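Local atomic coordinates of epidermin biosynthesis protein EpiD (Staphylococcus aureus, PDB entry 3QJG), a protein that binds flavin mononucleotide and, as the EpiD flavoprotein, probably catalyses oxidative decarboxylation of the C-terminal cysteine of the epidermin precursor peptide. Residues 68-73 with 106-111; 79-84 with 169-174. All coordinates share one frame; numbering follows the deposited sequence.

Both contacts are small and buried, yet they lie on different sides of the central sheet. Interaction 1 joins the start of helix 70-75 to the chain leaving helix 101-107, beside a flavin shared with a second subunit, so its chemistry is mixed: an imidazole, a threonine hydroxyl and one pair of methyl groups. Interaction 2 lies nearer the centre of the chain and is purely aliphatic, setting the C-terminal helix 168-174 against strand 79-85. Helix 70-75 is followed in the chain by that strand. The two contacts, about 17 Å apart between centres, meet on the strand face carrying I80 and I82, whereas interaction 2 uses I81: C106 SG lies 3.8 Å from I82 CD1.

Interaction 1: residues 68-73 with 106-111; sequences LNHVDI and CHTAFE. With FMN (flavin mononucleotide), chain P.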
loop_
_atom_site.group_PDB
_atom_site.type_symbol
_atom_site.label_atom_id
_atom_site.label_comp_id
_atom_site.label_asym_id
_atom_site.label_seq_id
_atom_site.Cartn_x
_atom_site.Cartn_y
_atom_site.Cartn_z
ATOM N N LEU A 68 -23.741 -8.335 7.838
ATOM C CA LEU A 68 -24.434 -8.800 9.017
ATOM C C LEU A 68 -25.782 -8.150 9.134
ATOM O O LEU A 68 -25.930 -6.941 8.964
ATOM C CB LEU A 68 -23.627 -8.469 10.255
ATOM C CG LEU A 68 -22.334 -9.232 10.433
ATOM C CD1 LEU A 68 -21.497 -8.445 11.538
ATOM C CD2 LEU A 68 -22.639 -10.693 10.741
ATOM N N ASN A 69 -26.773 -8.969 9.430
ATOM C CA ASN A 69 -28.152 -8.537 9.491
ATOM C C ASN A 69 -28.651 -8.280 10.906
ATOM O O ASN A 69 -28.648 -9.162 11.767
ATOM C CB ASN A 69 -29.017 -9.574 8.805
ATOM C CG ASN A 69 -30.406 -9.097 8.591
ATOM O OD1 ASN A 69 -31.202 -9.005 9.535
ATOM N ND2 ASN A 69 -30.721 -8.788 7.345
ATOM N N HIS A 70 -29.028 -7.020 11.119
ATOM C CA HIS A 70 -29.525 -6.506 12.343
ATOM C C HIS A 70 -30.806 -7.217 12.824
ATOM O O HIS A 70 -31.023 -7.338 14.016
ATOM C CB HIS A 70 -29.829 -4.961 12.150
ATOM C CG HIS A 70 -30.793 -4.676 11.039
ATOM N ND1 HIS A 70 -30.443 -4.734 9.701
ATOM C CD2 HIS A 70 -32.111 -4.367 11.060
ATOM C CE1 HIS A 70 -31.507 -4.483 8.959
ATOM N NE2 HIS A 70 -32.535 -4.272 9.755
ATOM N N VAL A 71 -31.703 -7.623 11.929
ATOM C CA VAL A 71 -32.897 -8.320 12.342
ATOM C C VAL A 71 -32.534 -9.725 12.848
ATOM O O VAL A 71 -33.003 -10.183 13.925
ATOM C CB VAL A 71 -33.950 -8.402 11.191
ATOM C CG1 VAL A 71 -35.128 -9.306 11.639
ATOM C CG2 VAL A 71 -34.464 -6.929 10.774
ATOM N N ASP A 72 -31.682 -10.418 12.108
ATOM C CA ASP A 72 -31.337 -11.779 12.536
ATOM C C ASP A 72 -30.565 -11.800 13.879
ATOM O O ASP A 72 -30.799 -12.630 14.728
ATOM C CB ASP A 72 -30.500 -12.439 11.498
ATOM C CG ASP A 72 -31.269 -12.782 10.244
ATOM O OD1 ASP A 72 -32.508 -12.638 10.177
ATOM O OD2 ASP A 72 -30.574 -13.238 9.300
ATOM N N ILE A 73 -29.636 -10.861 14.042
ATOM C CA ILE A 73 -28.911 -10.703 15.278
ATOM C C ILE A 73 -29.879 -10.377 16.411
ATOM O O ILE A 73 -29.816 -11.041 17.420
ATOM C CB ILE A 73 -27.769 -9.655 15.159
ATOM C CG1 ILE A 73 -26.665 -10.182 14.241
ATOM C CG2 ILE A 73 -27.191 -9.362 16.528
ATOM C CD1 ILE A 73 -25.595 -9.181 13.862
ATOM N N CYS A 106 -30.296 -1.982 17.897
ATOM C CA CYS A 106 -31.048 -1.447 19.040
ATOM C C CYS A 106 -32.389 -0.809 18.600
ATOM O O CYS A 106 -33.434 -0.917 19.275
ATOM C CB CYS A 106 -30.167 -0.484 19.882
ATOM S SG CYS A 106 -28.702 -1.319 20.614
ATOM N N HIS A 107 -32.356 -0.166 17.445
ATOM C CA HIS A 107 -33.557 0.350 16.800
ATOM C C HIS A 107 -34.632 -0.727 16.549
ATOM O O HIS A 107 -35.808 -0.472 16.649
ATOM C CB HIS A 107 -33.161 0.981 15.477
ATOM C CG HIS A 107 -34.249 1.724 14.815
ATOM N ND1 HIS A 107 -34.764 2.888 15.341
ATOM C CD2 HIS A 107 -34.951 1.472 13.686
ATOM C CE1 HIS A 107 -35.711 3.342 14.541
ATOM N NE2 HIS A 107 -35.837 2.506 13.523
ATOM N N THR A 108 -34.217 -1.945 16.286
ATOM C CA THR A 108 -35.098 -3.017 15.926
ATOM C C THR A 108 -35.702 -3.732 17.174
ATOM O O THR A 108 -36.565 -4.626 17.047
ATOM C CB THR A 108 -34.297 -3.992 15.042
ATOM O OG1 THR A 108 -33.708 -3.258 13.946
ATOM C CG2 THR A 108 -35.174 -5.140 14.494
ATOM N N ALA A 109 -35.253 -3.355 18.373
ATOM C CA ALA A 109 -35.476 -4.243 19.517
ATOM C C ALA A 109 -35.611 -3.523 20.854
ATOM O O ALA A 109 -35.100 -3.989 21.870
ATOM C CB ALA A 109 -34.381 -5.225 19.562
ATOM N N PHE A 110 -36.289 -2.357 20.842
ATOM C CA PHE A 110 -36.475 -1.557 22.031
ATOM C C PHE A 110 -37.031 -2.319 23.246
ATOM O O PHE A 110 -36.568 -2.116 24.366
ATOM C CB PHE A 110 -37.481 -0.456 21.720
ATOM C CG PHE A 110 -36.897 0.795 21.207
ATOM C CD1 PHE A 110 -35.703 0.821 20.581
ATOM C CD2 PHE A 110 -37.623 2.024 21.326
ATOM C CE1 PHE A 110 -35.152 1.961 20.117
ATOM C CE2 PHE A 110 -37.070 3.171 20.848
ATOM C CZ PHE A 110 -35.861 3.175 20.249
ATOM N N GLU A 111 -38.006 -3.188 22.982
ATOM C CA GLU A 111 -38.641 -4.069 23.961
ATOM C C GLU A 111 -37.640 -5.020 24.619
ATOM O O GLU A 111 -37.956 -5.597 25.669
ATOM C CB GLU A 111 -39.822 -4.855 23.333
ATOM C CG GLU A 111 -39.437 -6.183 22.607
ATOM C CD GLU A 111 -38.851 -5.982 21.175
ATOM O OE1 GLU A 111 -38.863 -4.831 20.656
ATOM O OE2 GLU A 111 -38.385 -7.003 20.571
HETATM N N1 FMN P . -32.279 -0.970 6.890
HETATM C C2 FMN P . -33.525 -0.474 6.583
HETATM O O2 FMN P . -34.024 0.563 7.137
HETATM N N3 FMN P . -34.210 -1.122 5.582
HETATM C C4 FMN P . -33.730 -2.251 4.953
HETATM O O4 FMN P . -34.455 -2.782 4.108
HETATM C C4A FMN P . -32.481 -2.743 5.291
HETATM N N5 FMN P . -31.942 -3.894 4.710
HETATM C C5A FMN P . -30.664 -4.337 5.043
HETATM C C6 FMN P . -30.107 -5.471 4.447
HETATM C C7 FMN P . -28.813 -5.912 4.785
HETATM C C7M FMN P . -28.207 -7.153 4.145
HETATM C C8 FMN P . -28.097 -5.199 5.753
HETATM C C8M FMN P . -26.698 -5.594 6.169
HETATM C C9 FMN P . -28.653 -4.069 6.343
HETATM C C9A FMN P . -29.936 -3.643 5.999
HETATM N N10 FMN P . -30.487 -2.527 6.612
HETATM C C10 FMN P . -31.748 -2.069 6.257
HETATM C "C1'" FMN P . -29.758 -1.769 7.632
HETATM C "C2'" FMN P . -29.190 -0.471 7.074
HETATM O "O2'" FMN P . -28.328 -0.627 5.974
HETATM C "C3'" FMN P . -28.406 0.191 8.182
HETATM O "O3'" FMN P . -29.241 0.647 9.235
HETATM C "C4'" FMN P . -27.571 1.366 7.616
HETATM O "O4'" FMN P . -26.950 2.024 8.664
HETATM C "C5'" FMN P . -28.404 2.339 6.881
HETATM O "O5'" FMN P . -27.596 3.416 6.489
HETATM P P FMN P . -28.111 4.469 5.394
HETATM O O1P FMN P . -27.205 5.760 5.446
HETATM O O2P FMN P . -29.510 4.716 5.710
HETATM O O3P FMN P . -28.156 3.814 4.052
#
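H70 and T108 meet where the start of helix 70-75 lies beside the chain leaving helix 101-107. In the T108 conformer described, one of two, the hydroxyl comes up at the edge of the imidazole, with OG1 of T108 3.5 Å from CD2 of H70. That hydroxyl is hydrogen-bonded to the backbone oxygen of T104, four residues back in the chain, which satisfies it in a buried place. The tighter packing of H70 is with the flavin: chi1 of 57° sets the ring between its own backbone N and carbonyl carbon, and CE1 reaches to 3.2 Å from FMN N10, obliquely. Histidine suits the place because a compact flat imidazole can lie against the flavin while its CD2 edge meets T108. L68 adds its carbonyl oxygen, 3.2 Å from C8M of FMN. The fold is Rossmann-like, as in the homo-oligomeric flavin-containing Cys decarboxylases, and FMN lies between subunits: T86 and S87 of the second subunit also bond to it, and M123 of that subunit packs on H70. Looser is the aliphatic side, where CG2 of V71 and CG2 of T108 stand 4.2 Å apart. At the helix start, asparagine's short amide suits the N-cap: N69 OD1 accepts from D72 N at 3.0 Å and, weakly, from V71 N. Toward the partly exposed flank, D72 forms a salt bridge with K160 of the second subunit.

Interaction 2: residues 79-84 with 169-174; sequences KIIILP and YKVLEF
V171 of the C-terminal helix sets one methyl against each of I81 and L83, two residues apart, both with CB directed toward the helix. From CA, its own CB points toward the strand and there divides. CG1, anti to the backbone N (chi1 178°), meets CD1 of I81 at 3.8 Å, the two side chains crossing at about a right angle. CG2, beside the backbone N, turns to L83 and meets its CD1 end on at 3.5 Å, tighter than carbons usually pack. A short, branched valine suits this place: it serves two neighbours at once while keeping the helix close, with CA of V171 9.1 Å from CA of I81. The longer chains of isoleucine and leucine bring their CD1 atoms out to the valine methyls. I81 also fits as a beta-branched residue in an extended strand. Around this apolar core, Y24 of helix 21-28 touches both V171 and L83, and F116 of strand 113-120 does the same. Strand 79-85 itself runs parallel between strands 7-12 and 113-120, so helix 168-174 lies over the middle of the sheet, beside helix 21-28.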
loop_
_atom_site.group_PDB
_atom_site.type_symbol
_atom_site.label_atom_id
_atom_site.label_comp_id
_atom_site.label_asym_id
_atom_site.label_seq_id
_atom_site.Cartn_x
_atom_site.Cartn_y
_atom_site.Cartn_z
ATOM N N LYS A 79 -32.060 -10.568 25.425
ATOM C CA LYS A 79 -31.753 -9.298 26.100
ATOM C C LYS A 79 -30.665 -8.647 25.305
ATOM O O LYS A 79 -29.769 -9.345 24.839
ATOM C CB LYS A 79 -31.287 -9.507 27.563
ATOM C CG LYS A 79 -32.303 -10.209 28.440
ATOM C CD LYS A 79 -33.614 -9.421 28.541
ATOM C CE LYS A 79 -34.655 -10.101 29.468
ATOM N NZ LYS A 79 -35.821 -9.202 29.651
ATOM N N ILE A 80 -30.795 -7.338 25.120
ATOM C CA ILE A 80 -29.775 -6.553 24.537
ATOM C C ILE A 80 -29.484 -5.433 25.486
ATOM O O ILE A 80 -30.438 -4.703 25.947
ATOM C CB ILE A 80 -30.206 -5.955 23.149
ATOM C CG1 ILE A 80 -30.600 -7.139 22.240
ATOM C CG2 ILE A 80 -29.091 -5.082 22.588
ATOM C CD1 ILE A 80 -31.082 -6.833 20.856
ATOM N N ILE A 81 -28.191 -5.266 25.774
ATOM C CA ILE A 81 -27.725 -4.241 26.694
ATOM C C ILE A 81 -26.704 -3.303 26.052
ATOM O O ILE A 81 -25.825 -3.727 25.319
ATOM C CB ILE A 81 -27.182 -4.814 28.014
ATOM C CG1 ILE A 81 -25.801 -5.467 27.913
ATOM C CG2 ILE A 81 -28.143 -5.917 28.628
ATOM C CD1 ILE A 81 -25.314 -5.864 29.310
ATOM N N ILE A 82 -26.818 -2.006 26.323
ATOM C CA ILE A 82 -25.743 -1.132 25.938
ATOM C C ILE A 82 -24.876 -0.811 27.179
ATOM O O ILE A 82 -25.322 -0.139 28.133
ATOM C CB ILE A 82 -26.256 0.128 25.239
ATOM C CG1 ILE A 82 -27.344 -0.222 24.226
ATOM C CG2 ILE A 82 -25.099 0.825 24.559
ATOM C CD1 ILE A 82 -27.915 0.945 23.527
ATOM N N LEU A 83 -23.643 -1.312 27.185
ATOM C CA LEU A 83 -22.768 -1.189 28.357
ATOM C C LEU A 83 -21.295 -1.182 27.940
ATOM O O LEU A 83 -20.807 -2.181 27.375
ATOM C CB LEU A 83 -23.018 -2.346 29.343
ATOM C CG LEU A 83 -22.401 -2.102 30.719
ATOM C CD1 LEU A 83 -23.039 -2.931 31.819
ATOM C CD2 LEU A 83 -20.891 -2.289 30.697
ATOM N N PRO A 84 -20.588 -0.065 28.180
ATOM C CA PRO A 84 -21.042 1.273 28.623
ATOM C C PRO A 84 -21.768 1.990 27.495
ATOM O O PRO A 84 -21.380 1.831 26.338
ATOM C CB PRO A 84 -19.751 2.015 28.884
ATOM C CG PRO A 84 -18.718 1.286 27.989
ATOM C CD PRO A 84 -19.133 -0.115 27.956
ATOM N N TYR A 169 -22.641 -7.746 38.870
ATOM C CA TYR A 169 -23.830 -8.318 39.544
ATOM C C TYR A 169 -25.075 -7.425 39.425
ATOM O O TYR A 169 -26.199 -7.941 39.375
ATOM C CB TYR A 169 -23.533 -8.715 41.015
ATOM C CG TYR A 169 -23.584 -7.593 42.039
ATOM C CD1 TYR A 169 -24.760 -7.300 42.719
ATOM C CD2 TYR A 169 -22.444 -6.865 42.358
ATOM C CE1 TYR A 169 -24.806 -6.270 43.683
ATOM C CE2 TYR A 169 -22.467 -5.833 43.312
ATOM C CZ TYR A 169 -23.654 -5.542 43.974
ATOM O OH TYR A 169 -23.686 -4.532 44.923
ATOM N N LYS A 170 -24.904 -6.105 39.363
ATOM C CA LYS A 170 -26.072 -5.199 39.256
ATOM C C LYS A 170 -26.677 -5.280 37.871
ATOM O O LYS A 170 -27.881 -5.146 37.697
ATOM C CB LYS A 170 -25.708 -3.729 39.547
ATOM C CG LYS A 170 -25.454 -3.399 41.032
ATOM C CD LYS A 170 -26.758 -3.242 41.827
ATOM C CE LYS A 170 -26.492 -2.731 43.241
ATOM N NZ LYS A 170 -27.679 -2.979 44.148
ATOM N N VAL A 171 -25.824 -5.498 36.880
ATOM C CA VAL A 171 -26.262 -5.738 35.518
ATOM C C VAL A 171 -27.109 -6.992 35.498
ATOM O O VAL A 171 -28.195 -6.979 34.935
ATOM C CB VAL A 171 -25.019 -5.874 34.558
ATOM C CG1 VAL A 171 -25.465 -6.178 33.109
ATOM C CG2 VAL A 171 -24.155 -4.601 34.632
ATOM N N LEU A 172 -26.613 -8.085 36.107
ATOM C CA LEU A 172 -27.361 -9.364 36.135
ATOM C C LEU A 172 -28.758 -9.193 36.726
ATOM O O LEU A 172 -29.717 -9.769 36.216
ATOM C CB LEU A 172 -26.654 -10.430 36.953
ATOM C CG LEU A 172 -25.599 -11.249 36.235
ATOM C CD1 LEU A 172 -25.012 -12.290 37.124
ATOM C CD2 LEU A 172 -26.227 -11.962 35.051
ATOM N N GLU A 173 -28.850 -8.398 37.796
ATOM C CA GLU A 173 -30.118 -8.148 38.493
ATOM C C GLU A 173 -31.051 -7.225 37.740
ATOM O O GLU A 173 -32.247 -7.246 37.988
ATOM C CB GLU A 173 -29.880 -7.531 39.887
ATOM C CG GLU A 173 -29.251 -8.491 40.810
ATOM C CD GLU A 173 -29.144 -7.989 42.214
ATOM O OE1 GLU A 173 -28.976 -8.845 43.091
ATOM O OE2 GLU A 173 -29.214 -6.762 42.444
ATOM N N PHE A 174 -30.521 -6.388 36.857
ATOM C CA PHE A 174 -31.365 -5.387 36.184
ATOM C C PHE A 174 -31.981 -6.031 34.955
ATOM O O PHE A 174 -33.014 -5.597 34.505
ATOM C CB PHE A 174 -30.540 -4.159 35.808
ATOM C CG PHE A 174 -31.355 -2.957 35.307
ATOM C CD1 PHE A 174 -32.132 -2.192 36.191
ATOM C CD2 PHE A 174 -31.287 -2.566 33.964
ATOM C CE1 PHE A 174 -32.848 -1.068 35.725
ATOM C CE2 PHE A 174 -31.998 -1.478 33.486
ATOM C CZ PHE A 174 -32.791 -0.718 34.363
#